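Local structure of biuret hydrolase (Pseudomonas sp., 6C62) at residues P64-N75 with A109-M120; P164-I175 with F202-A213. The protein hydrolyses 1-carboxybiuret to urea-1,3-dicarboxylate and ammonia, a step in the bacterial degradation of atrazine, and belongs to the amidase family. All blocks are in the same frame, centred on the assembly; numbering follows the deposited sequence.

Interaction 1 of 2, residues P64-N75 with A109-M120; sequences PPLAGLPYAVKN and AAGAVLLGGLNM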
loop_
_atom_site.group_PDB
_atom_site.type_symbol
_atom_site.label_atom_id
_atom_site.label_comp_id
_atom_site.label_asym_id
_atom_site.label_seq_id
_atom_site.Cartn_x
_atom_site.Cartn_y
_atom_site.Cartn_z
ATOM N N PRO A 64 30.404 23.685 11.214
ATOM C CA PRO A 64 29.002 23.370 10.963
ATOM C C PRO A 64 28.192 23.352 12.304
ATOM O O PRO A 64 28.776 23.444 13.430
ATOM C CB PRO A 64 29.082 22.033 10.206
ATOM C CG PRO A 64 30.311 21.410 10.787
ATOM C CD PRO A 64 31.282 22.551 10.942
ATOM N N PRO A 65 26.871 23.340 12.209
ATOM C CA PRO A 65 26.031 23.658 13.363
ATOM C C PRO A 65 26.068 22.680 14.518
ATOM O O PRO A 65 25.705 23.068 15.644
ATOM C CB PRO A 65 24.610 23.653 12.793
ATOM C CG PRO A 65 24.784 23.647 11.377
ATOM C CD PRO A 65 26.096 23.166 10.979
ATOM N N LEU A 66 26.470 21.444 14.276
ATOM C CA LEU A 66 26.612 20.469 15.387
ATOM C C LEU A 66 28.078 20.136 15.674
ATOM O O LEU A 66 28.382 19.080 16.241
ATOM C CB LEU A 66 25.844 19.181 15.063
ATOM C CG LEU A 66 24.309 19.363 14.883
ATOM C CD1 LEU A 66 23.636 18.038 14.614
ATOM C CD2 LEU A 66 23.664 19.993 16.076
ATOM N N ALA A 67 28.999 21.002 15.301
ATOM C CA ALA A 67 30.431 20.672 15.366
ATOM C C ALA A 67 30.915 20.256 16.726
ATOM O O ALA A 67 30.882 21.028 17.677
ATOM C CB ALA A 67 31.288 21.845 14.858
ATOM N N GLY A 68 31.326 19.003 16.822
ATOM C CA GLY A 68 31.903 18.430 18.023
ATOM C C GLY A 68 30.911 17.792 18.979
ATOM O O GLY A 68 31.315 17.271 20.012
ATOM N N LEU A 69 29.620 17.820 18.658
ATOM C CA LEU A 69 28.557 17.352 19.579
ATOM C C LEU A 69 28.537 15.822 19.598
ATOM O O LEU A 69 28.367 15.190 18.577
ATOM C CB LEU A 69 27.199 17.886 19.155
ATOM C CG LEU A 69 26.062 17.591 20.150
ATOM C CD1 LEU A 69 26.128 18.521 21.340
ATOM C CD2 LEU A 69 24.713 17.720 19.539
ATOM N N PRO A 70 28.765 15.210 20.760
ATOM C CA PRO A 70 28.634 13.746 20.786
ATOM C C PRO A 70 27.213 13.225 20.679
ATOM O O PRO A 70 26.256 13.870 21.159
ATOM C CB PRO A 70 29.166 13.385 22.168
ATOM C CG PRO A 70 29.934 14.560 22.623
ATOM C CD PRO A 70 29.233 15.729 22.047
ATOM N N TYR A 71 27.070 12.054 20.053
ATOM C CA TYR A 71 25.753 11.405 19.899
ATOM C C TYR A 71 25.955 9.903 19.781
ATOM O O TYR A 71 27.106 9.417 19.598
ATOM C CB TYR A 71 24.960 11.962 18.721
ATOM C CG TYR A 71 25.414 11.535 17.380
ATOM C CD1 TYR A 71 26.592 12.057 16.822
ATOM C CD2 TYR A 71 24.702 10.599 16.619
ATOM C CE1 TYR A 71 26.993 11.699 15.576
ATOM C CE2 TYR A 71 25.113 10.237 15.342
ATOM C CZ TYR A 71 26.236 10.785 14.809
ATOM O OH TYR A 71 26.734 10.394 13.540
ATOM N N ALA A 72 24.880 9.194 20.033
ATOM C CA ALA A 72 24.844 7.758 19.806
ATOM C C ALA A 72 23.533 7.363 19.173
ATOM O O ALA A 72 22.548 8.140 19.194
ATOM C CB ALA A 72 25.091 7.019 21.096
ATOM N N VAL A 73 23.490 6.157 18.590
ATOM C CA VAL A 73 22.273 5.745 17.818
ATOM C C VAL A 73 21.754 4.372 18.230
ATOM O O VAL A 73 22.533 3.458 18.519
ATOM C CB VAL A 73 22.564 5.773 16.291
ATOM C CG1 VAL A 73 23.023 7.191 15.907
ATOM C CG2 VAL A 73 23.612 4.759 15.887
ATOM N N LYS A 74 20.437 4.220 18.245
ATOM C CA LYS A 74 19.822 2.917 18.420
ATOM C C LYS A 74 20.436 1.918 17.439
ATOM O O LYS A 74 20.723 2.268 16.271
ATOM C CB LYS A 74 18.335 3.089 18.175
ATOM C CG LYS A 74 17.477 1.888 18.511
ATOM C CD LYS A 74 16.021 2.273 18.269
ATOM C CE LYS A 74 15.085 1.187 18.752
ATOM N NZ LYS A 74 13.682 1.662 18.614
ATOM N N ASN A 75 20.714 0.697 17.909
ATOM C CA ASN A 75 21.517 -0.235 17.127
ATOM C C ASN A 75 20.782 -0.893 15.960
ATOM O O ASN A 75 21.311 -1.810 15.358
ATOM C CB ASN A 75 22.280 -1.194 18.032
ATOM C CG ASN A 75 21.434 -2.305 18.665
ATOM O OD1 ASN A 75 20.356 -2.636 18.198
ATOM N ND2 ASN A 75 21.932 -2.850 19.767
ATOM N N ALA A 109 27.984 15.072 8.665
ATOM C CA ALA A 109 28.170 16.269 7.825
ATOM C C ALA A 109 27.934 17.545 8.619
ATOM O O ALA A 109 28.505 18.555 8.289
ATOM C CB ALA A 109 27.257 16.265 6.574
ATOM N N ALA A 110 27.031 17.519 9.609
ATOM C CA ALA A 110 26.827 18.660 10.456
ATOM C C ALA A 110 27.884 18.799 11.584
ATOM O O ALA A 110 27.813 19.727 12.348
ATOM C CB ALA A 110 25.423 18.607 11.057
ATOM N N GLY A 111 28.842 17.879 11.665
ATOM C CA GLY A 111 29.994 17.988 12.576
ATOM C C GLY A 111 29.833 17.150 13.819
ATOM O O GLY A 111 30.669 17.214 14.659
ATOM N N ALA A 112 28.732 16.392 13.945
ATOM C CA ALA A 112 28.522 15.600 15.134
ATOM C C ALA A 112 29.461 14.391 15.161
ATOM O O ALA A 112 29.897 13.882 14.133
ATOM C CB ALA A 112 27.071 15.221 15.275
ATOM N N VAL A 113 29.730 13.930 16.367
ATOM C CA VAL A 113 30.715 12.890 16.668
ATOM C C VAL A 113 30.060 11.647 17.253
ATOM O O VAL A 113 29.479 11.675 18.382
ATOM C CB VAL A 113 31.751 13.448 17.683
ATOM C CG1 VAL A 113 32.717 12.371 18.138
ATOM C CG2 VAL A 113 32.518 14.607 17.041
ATOM N N LEU A 114 30.199 10.521 16.547
ATOM C CA LEU A 114 29.469 9.320 16.888
ATOM C C LEU A 114 30.207 8.477 17.916
ATOM O O LEU A 114 31.343 8.049 17.661
ATOM C CB LEU A 114 29.208 8.476 15.623
ATOM C CG LEU A 114 28.545 7.116 15.863
ATOM C CD1 LEU A 114 27.145 7.323 16.300
ATOM C CD2 LEU A 114 28.540 6.323 14.596
ATOM N N LEU A 115 29.539 8.189 19.027
ATOM C CA LEU A 115 30.111 7.416 20.106
ATOM C C LEU A 115 29.715 5.952 20.118
ATOM O O LEU A 115 30.447 5.112 20.740
ATOM C CB LEU A 115 29.759 8.041 21.449
ATOM C CG LEU A 115 30.806 9.013 21.969
ATOM C CD1 LEU A 115 31.327 10.047 21.003
ATOM C CD2 LEU A 115 30.118 9.737 23.083
ATOM N N GLY A 116 28.595 5.606 19.464
ATOM C CA GLY A 116 28.329 4.201 19.210
ATOM C C GLY A 116 26.861 3.833 19.121
ATOM O O GLY A 116 26.017 4.688 18.779
ATOM N N GLY A 117 26.604 2.549 19.367
ATOM C CA GLY A 117 25.281 1.931 19.148
ATOM C C GLY A 117 24.624 1.619 20.490
ATOM O O GLY A 117 25.311 1.249 21.452
ATOM N N LEU A 118 23.309 1.765 20.540
ATOM C CA LEU A 118 22.519 1.685 21.763
ATOM C C LEU A 118 21.528 0.529 21.803
ATOM O O LEU A 118 20.910 0.156 20.795
ATOM C CB LEU A 118 21.746 3.005 21.976
ATOM C CG LEU A 118 22.609 4.243 21.986
ATOM C CD1 LEU A 118 21.711 5.449 22.011
ATOM C CD2 LEU A 118 23.558 4.274 23.175
ATOM N N ASN A 119 21.320 0.028 23.020
ATOM C CA ASN A 119 20.451 -1.132 23.285
ATOM C C ASN A 119 18.980 -0.815 22.924
ATOM O O ASN A 119 18.541 0.349 22.998
ATOM C CB ASN A 119 20.567 -1.531 24.766
ATOM C CG ASN A 119 20.073 -2.938 25.080
ATOM O OD1 ASN A 119 20.087 -3.840 24.234
ATOM N ND2 ASN A 119 19.629 -3.132 26.367
ATOM N N MET A 120 18.240 -1.865 22.549
ATOM C CA MET A 120 16.868 -1.777 22.134
ATOM C C MET A 120 16.167 -3.100 22.350
ATOM O O MET A 120 16.803 -4.136 22.457
ATOM C CB MET A 120 16.769 -1.332 20.672
ATOM C CG MET A 120 17.537 -2.241 19.683
ATOM S SD MET A 120 17.211 -1.901 17.938
ATOM C CE MET A 120 15.601 -2.608 17.624
HETATM O O HOH W 1 29.427 11.297 13.098
HETATM O O HOH W 2 20.550 -4.630 21.744
#
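Tyr71 and Leu114 meet on one side of a pair of parallel strands, where CD1 of Leu114 sits over a face of the tyrosine ring, 4.0 Å from its centroid and displaced toward the rim, a CH-pi contact. The ring lies back across the neighbouring strand because CG stands between the backbone N and the carbonyl carbon (chi1 75°), which also brings CE1 within 3.5 Å of Ala112 CB, a compact methyl beside the ring. A water bridges the phenol OH and Ala112 O, which it reaches as donor. Ala72 CB, on the other side, packs 3.8 Å from Leu118 CD2.

Beneath these side chains the backbones pair with one irregularity. Val113 N reaches Leu69 O in a nearly straight bond (175°), and Leu115 N meets Tyr71 O end-on at 2.8 Å. Val73 N then binds Gly116 O, so the register slips by one residue, with Gly116 at positive phi. The pairing continues through Val73 to Asn75, whose N binds Leu118 O in the carbonyl plane. Gly111, in a Schellman motif that ends helix 102-109, accepts through its O from Gly68 N at 2.9 Å; its CA lies 3.9 Å from Pro64 CG, and its positive phi suits glycine.

At the C-terminal end Lys74, extended throughout, lays its CE 3.6 Å from Met120 CB, the two chains crossing at about a right angle. Its NZ is hydrogen-bonded to Ser150, Ser151 and Ser169, consistent with the charge relay role inferred for Lys74 and Ser150 by similarity.

Strand 70-74, helix 102-109 and strand 113-118 form a beta-alpha-beta crossover: Val104 and Leu107 of the helix cover Tyr71, Ala46 of helix 43-58 packs on Val113 and Leu115, and strand 165-170 flanks strand 70-74.

Interaction 2 of 2, residues P164-I175 with F202-A213; sequences PLSLGSDTNGSI and FVHSIDHLGPLA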
loop_
_atom_site.group_PDB
_atom_site.type_symbol
_atom_site.label_atom_id
_atom_site.label_comp_id
_atom_site.label_asym_id
_atom_site.label_seq_id
_atom_site.Cartn_x
_atom_site.Cartn_y
_atom_site.Cartn_z
ATOM N N PRO A 164 24.440 14.103 24.767
ATOM C CA PRO A 164 23.389 15.096 24.724
ATOM C C PRO A 164 22.277 14.836 23.645
ATOM O O PRO A 164 21.243 15.447 23.718
ATOM C CB PRO A 164 24.136 16.386 24.389
ATOM C CG PRO A 164 25.288 15.939 23.535
ATOM C CD PRO A 164 25.700 14.616 24.164
ATOM N N LEU A 165 22.537 13.946 22.677
ATOM C CA LEU A 165 21.684 13.676 21.516
ATOM C C LEU A 165 21.763 12.196 21.232
ATOM O O LEU A 165 22.851 11.594 21.300
ATOM C CB LEU A 165 22.218 14.445 20.316
ATOM C CG LEU A 165 21.637 14.138 18.918
ATOM C CD1 LEU A 165 20.162 14.523 18.824
ATOM C CD2 LEU A 165 22.411 14.925 17.863
ATOM N N SER A 166 20.616 11.593 20.944
ATOM C CA SER A 166 20.631 10.271 20.372
ATOM C C SER A 166 19.582 10.132 19.282
ATOM O O SER A 166 18.722 11.001 19.112
ATOM C CB SER A 166 20.428 9.199 21.445
ATOM O OG SER A 166 19.172 9.366 22.056
ATOM N N LEU A 167 19.707 9.053 18.505
ATOM C CA LEU A 167 18.668 8.673 17.533
ATOM C C LEU A 167 17.936 7.444 17.973
ATOM O O LEU A 167 18.547 6.520 18.452
ATOM C CB LEU A 167 19.246 8.474 16.144
ATOM C CG LEU A 167 19.945 9.643 15.511
ATOM C CD1 LEU A 167 20.215 9.358 14.051
ATOM C CD2 LEU A 167 19.160 10.939 15.657
ATOM N N GLY A 168 16.623 7.462 17.783
ATOM C CA GLY A 168 15.759 6.326 18.001
ATOM C C GLY A 168 14.815 6.067 16.844
ATOM O O GLY A 168 14.919 6.701 15.774
ATOM N N SER A 169 13.921 5.097 17.072
ATOM C CA SER A 169 12.832 4.827 16.161
ATOM C C SER A 169 11.555 4.791 16.943
ATOM O O SER A 169 11.539 4.541 18.156
ATOM C CB SER A 169 13.029 3.541 15.329
ATOM O OG SER A 169 12.735 2.353 16.039
ATOM N N ASP A 170 10.471 5.084 16.235
ATOM C CA ASP A 170 9.135 5.145 16.795
ATOM C C ASP A 170 8.115 4.647 15.757
ATOM O O ASP A 170 7.875 5.286 14.727
ATOM C CB ASP A 170 8.820 6.612 17.250
ATOM C CG ASP A 170 7.525 6.709 18.104
ATOM O OD1 ASP A 170 6.508 6.114 17.705
ATOM O OD2 ASP A 170 7.525 7.406 19.159
ATOM N N THR A 171 7.530 3.493 16.029
ATOM C CA THR A 171 6.508 2.953 15.182
ATOM C C THR A 171 5.157 3.191 15.827
ATOM O O THR A 171 4.286 3.835 15.213
ATOM C CB THR A 171 6.793 1.463 14.945
ATOM O OG1 THR A 171 8.064 1.357 14.358
ATOM C CG2 THR A 171 5.802 0.854 13.969
ATOM N N ASN A 172 5.012 2.725 17.057
ATOM C CA ASN A 172 3.802 2.867 17.853
ATOM C C ASN A 172 4.068 3.558 19.197
ATOM O O ASN A 172 3.211 3.518 20.088
ATOM C CB ASN A 172 3.269 1.477 18.120
ATOM C CG ASN A 172 2.830 0.765 16.829
ATOM O OD1 ASN A 172 1.998 1.290 16.082
ATOM N ND2 ASN A 172 3.408 -0.426 16.566
ATOM N N GLY A 173 5.233 4.173 19.349
ATOM C CA GLY A 173 5.602 4.863 20.579
ATOM C C GLY A 173 7.042 4.854 20.989
ATOM O O GLY A 173 7.388 5.477 21.975
ATOM N N SER A 174 7.902 4.218 20.268
ATOM C CA SER A 174 9.227 3.902 20.768
ATOM C C SER A 174 10.269 5.012 20.913
ATOM O O SER A 174 11.374 4.719 21.383
ATOM C CB SER A 174 9.791 2.725 19.951
ATOM O OG SER A 174 9.133 1.549 20.405
ATOM N N ILE A 175 9.946 6.246 20.519
ATOM C CA ILE A 175 10.712 7.423 20.905
ATOM C C ILE A 175 10.038 8.114 22.076
ATOM O O ILE A 175 10.678 8.488 23.085
ATOM C CB ILE A 175 10.846 8.427 19.745
ATOM C CG1 ILE A 175 11.898 7.940 18.757
ATOM C CG2 ILE A 175 11.222 9.844 20.227
ATOM C CD1 ILE A 175 11.902 8.695 17.413
ATOM N N PHE A 202 11.030 -2.493 10.877
ATOM C CA PHE A 202 10.102 -3.246 11.740
ATOM C C PHE A 202 8.785 -3.310 10.979
ATOM O O PHE A 202 8.382 -4.392 10.532
ATOM C CB PHE A 202 10.043 -2.568 13.119
ATOM C CG PHE A 202 8.993 -3.094 14.065
ATOM C CD1 PHE A 202 8.668 -4.486 14.107
ATOM C CD2 PHE A 202 8.359 -2.223 14.940
ATOM C CE1 PHE A 202 7.711 -4.969 14.979
ATOM C CE2 PHE A 202 7.370 -2.708 15.853
ATOM C CZ PHE A 202 7.064 -4.080 15.862
ATOM N N VAL A 203 8.129 -2.180 10.814
ATOM C CA VAL A 203 6.825 -2.080 10.090
ATOM C C VAL A 203 7.020 -1.040 8.997
ATOM O O VAL A 203 7.054 0.158 9.251
ATOM C CB VAL A 203 5.701 -1.665 11.049
ATOM C CG1 VAL A 203 4.332 -1.600 10.357
ATOM C CG2 VAL A 203 5.677 -2.554 12.276
ATOM N N HIS A 204 7.143 -1.483 7.765
ATOM C CA HIS A 204 7.349 -0.565 6.648
ATOM C C HIS A 204 6.249 0.528 6.585
ATOM O O HIS A 204 6.518 1.698 6.277
ATOM C CB HIS A 204 7.344 -1.370 5.323
ATOM C CG HIS A 204 8.466 -2.335 5.178
ATOM N ND1 HIS A 204 8.303 -3.593 4.612
ATOM C CD2 HIS A 204 9.792 -2.190 5.442
ATOM C CE1 HIS A 204 9.502 -4.176 4.563
ATOM N NE2 HIS A 204 10.412 -3.350 5.075
ATOM N N SER A 205 5.019 0.140 6.886
ATOM C CA SER A 205 3.887 1.071 6.817
ATOM C C SER A 205 3.839 2.123 7.960
ATOM O O SER A 205 3.014 3.060 7.913
ATOM C CB SER A 205 2.550 0.286 6.849
ATOM O OG SER A 205 2.254 -0.444 5.659
ATOM N N ILE A 206 4.631 1.949 9.034
ATOM C CA ILE A 206 4.494 2.836 10.201
ATOM C C ILE A 206 5.781 3.339 10.832
ATOM O O ILE A 206 5.743 4.306 11.596
ATOM C CB ILE A 206 3.585 2.178 11.302
ATOM C CG1 ILE A 206 2.323 1.486 10.730
ATOM C CG2 ILE A 206 3.108 3.216 12.293
ATOM C CD1 ILE A 206 1.529 0.740 11.788
ATOM N N ASP A 207 6.948 2.762 10.541
ATOM C CA ASP A 207 8.198 3.193 11.209
ATOM C C ASP A 207 8.534 4.638 10.963
ATOM O O ASP A 207 8.512 5.078 9.810
ATOM C CB ASP A 207 9.452 2.408 10.748
ATOM C CG ASP A 207 9.430 0.927 11.079
ATOM O OD1 ASP A 207 8.712 0.502 11.986
ATOM O OD2 ASP A 207 10.207 0.188 10.348
ATOM N N HIS A 208 8.907 5.354 12.022
ATOM C CA HIS A 208 9.443 6.713 11.965
ATOM C C HIS A 208 10.822 6.728 12.667
ATOM O O HIS A 208 11.057 5.954 13.599
ATOM C CB HIS A 208 8.620 7.682 12.816
ATOM C CG HIS A 208 7.178 7.824 12.472
ATOM N ND1 HIS A 208 6.221 6.874 12.769
ATOM C CD2 HIS A 208 6.501 8.923 12.065
ATOM C CE1 HIS A 208 5.021 7.354 12.457
ATOM N NE2 HIS A 208 5.164 8.602 12.037
ATOM N N LEU A 209 11.716 7.636 12.275
ATOM C CA LEU A 209 13.004 7.817 12.940
ATOM C C LEU A 209 13.096 9.234 13.423
ATOM O O LEU A 209 12.523 10.148 12.824
ATOM C CB LEU A 209 14.153 7.573 11.995
ATOM C CG LEU A 209 14.182 6.174 11.318
ATOM C CD1 LEU A 209 15.336 6.180 10.354
ATOM C CD2 LEU A 209 14.341 5.090 12.399
ATOM N N GLY A 210 13.835 9.428 14.506
ATOM C CA GLY A 210 13.952 10.771 15.087
ATOM C C GLY A 210 14.882 10.875 16.284
ATOM O O GLY A 210 15.404 9.854 16.790
ATOM N N PRO A 211 15.155 12.107 16.707
ATOM C CA PRO A 211 16.100 12.377 17.777
ATOM C C PRO A 211 15.445 12.392 19.156
ATOM O O PRO A 211 14.222 12.635 19.301
ATOM C CB PRO A 211 16.599 13.748 17.429
ATOM C CG PRO A 211 15.369 14.424 16.777
ATOM C CD PRO A 211 14.647 13.343 16.074
ATOM N N LEU A 212 16.263 12.076 20.144
ATOM C CA LEU A 212 16.004 12.397 21.541
ATOM C C LEU A 212 17.147 13.298 21.995
ATOM O O LEU A 212 18.237 13.239 21.424
ATOM C CB LEU A 212 15.984 11.154 22.422
ATOM C CG LEU A 212 14.867 10.146 22.218
ATOM C CD1 LEU A 212 15.175 9.279 21.012
ATOM C CD2 LEU A 212 14.636 9.230 23.416
ATOM N N ALA A 213 16.887 14.150 22.985
ATOM C CA ALA A 213 17.875 15.155 23.341
ATOM C C ALA A 213 17.709 15.700 24.725
ATOM O O ALA A 213 16.700 15.491 25.406
ATOM C CB ALA A 213 17.881 16.313 22.299
#
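Ile175 lays its CG2 against CD1 of Leu212 at 4.1 Å, and its CD1 rests on the backbone of Gly210, 3.6 Å from Gly210 N. With no side chain at Gly210, the isoleucine can come this close. The setting is an antiparallel pair in the central mixed sheet of the amidase fold, strands 165-170 and 208-213, with Ser166-Leu212, Gly168-Gly210 and Asp170-His208 as its hydrogen-bonded pairs. Gly168 N to Gly210 O is almost linear (177°). Pro211 falls at a non-hydrogen-bonded position, where its missing N-H costs this pairing nothing, and its CB packs 3.9 Å from Leu165 CD1.

Beyond Asp170 the chain turns toward Ser174, the acyl-ester nucleophile by similarity. Asp170 braces that loop: its OD2 accepts from Ile175 N at 3.0 Å, above the carboxylate plane, and also makes a salt bridge with Arg176.

At the far end Thr171 fits as a two-branched residue. Its CG2, anti to the backbone N, packs against both Val203 and Ile206, while OG1 turns to Asp207 and the edge of the Phe202 ring. Asp207 OD2 takes Phe202 N on its syn lone pair, whereas OD1 has two donors arriving from opposite faces of the carboxylate: Val203 N at 3.0 Å and Thr171 OG1 at 2.6 Å.

In the fold
From the N terminus, interaction 1 comes first: segment 64-75 is paired with 109-120 after a loop of 33 residues that includes helix 102-109. The chain then runs through helix 152-159 before interaction 2 opens at 164-175 and closes at 202-213, enclosing helix 176-182 and strand 185-188. The two closures follow in series, neither nested nor crossed, yet they meet because strands 70-74 and 165-170 are neighbours in one sheet. Lys74 N and Leu167 O lie 3.0 Å apart at that seam. Together they join four strands adjacent in the sheet, in the order 113-118, 70-74, 165-170, 208-213, and bring the proposed catalytic Lys74 and Ser174 close together.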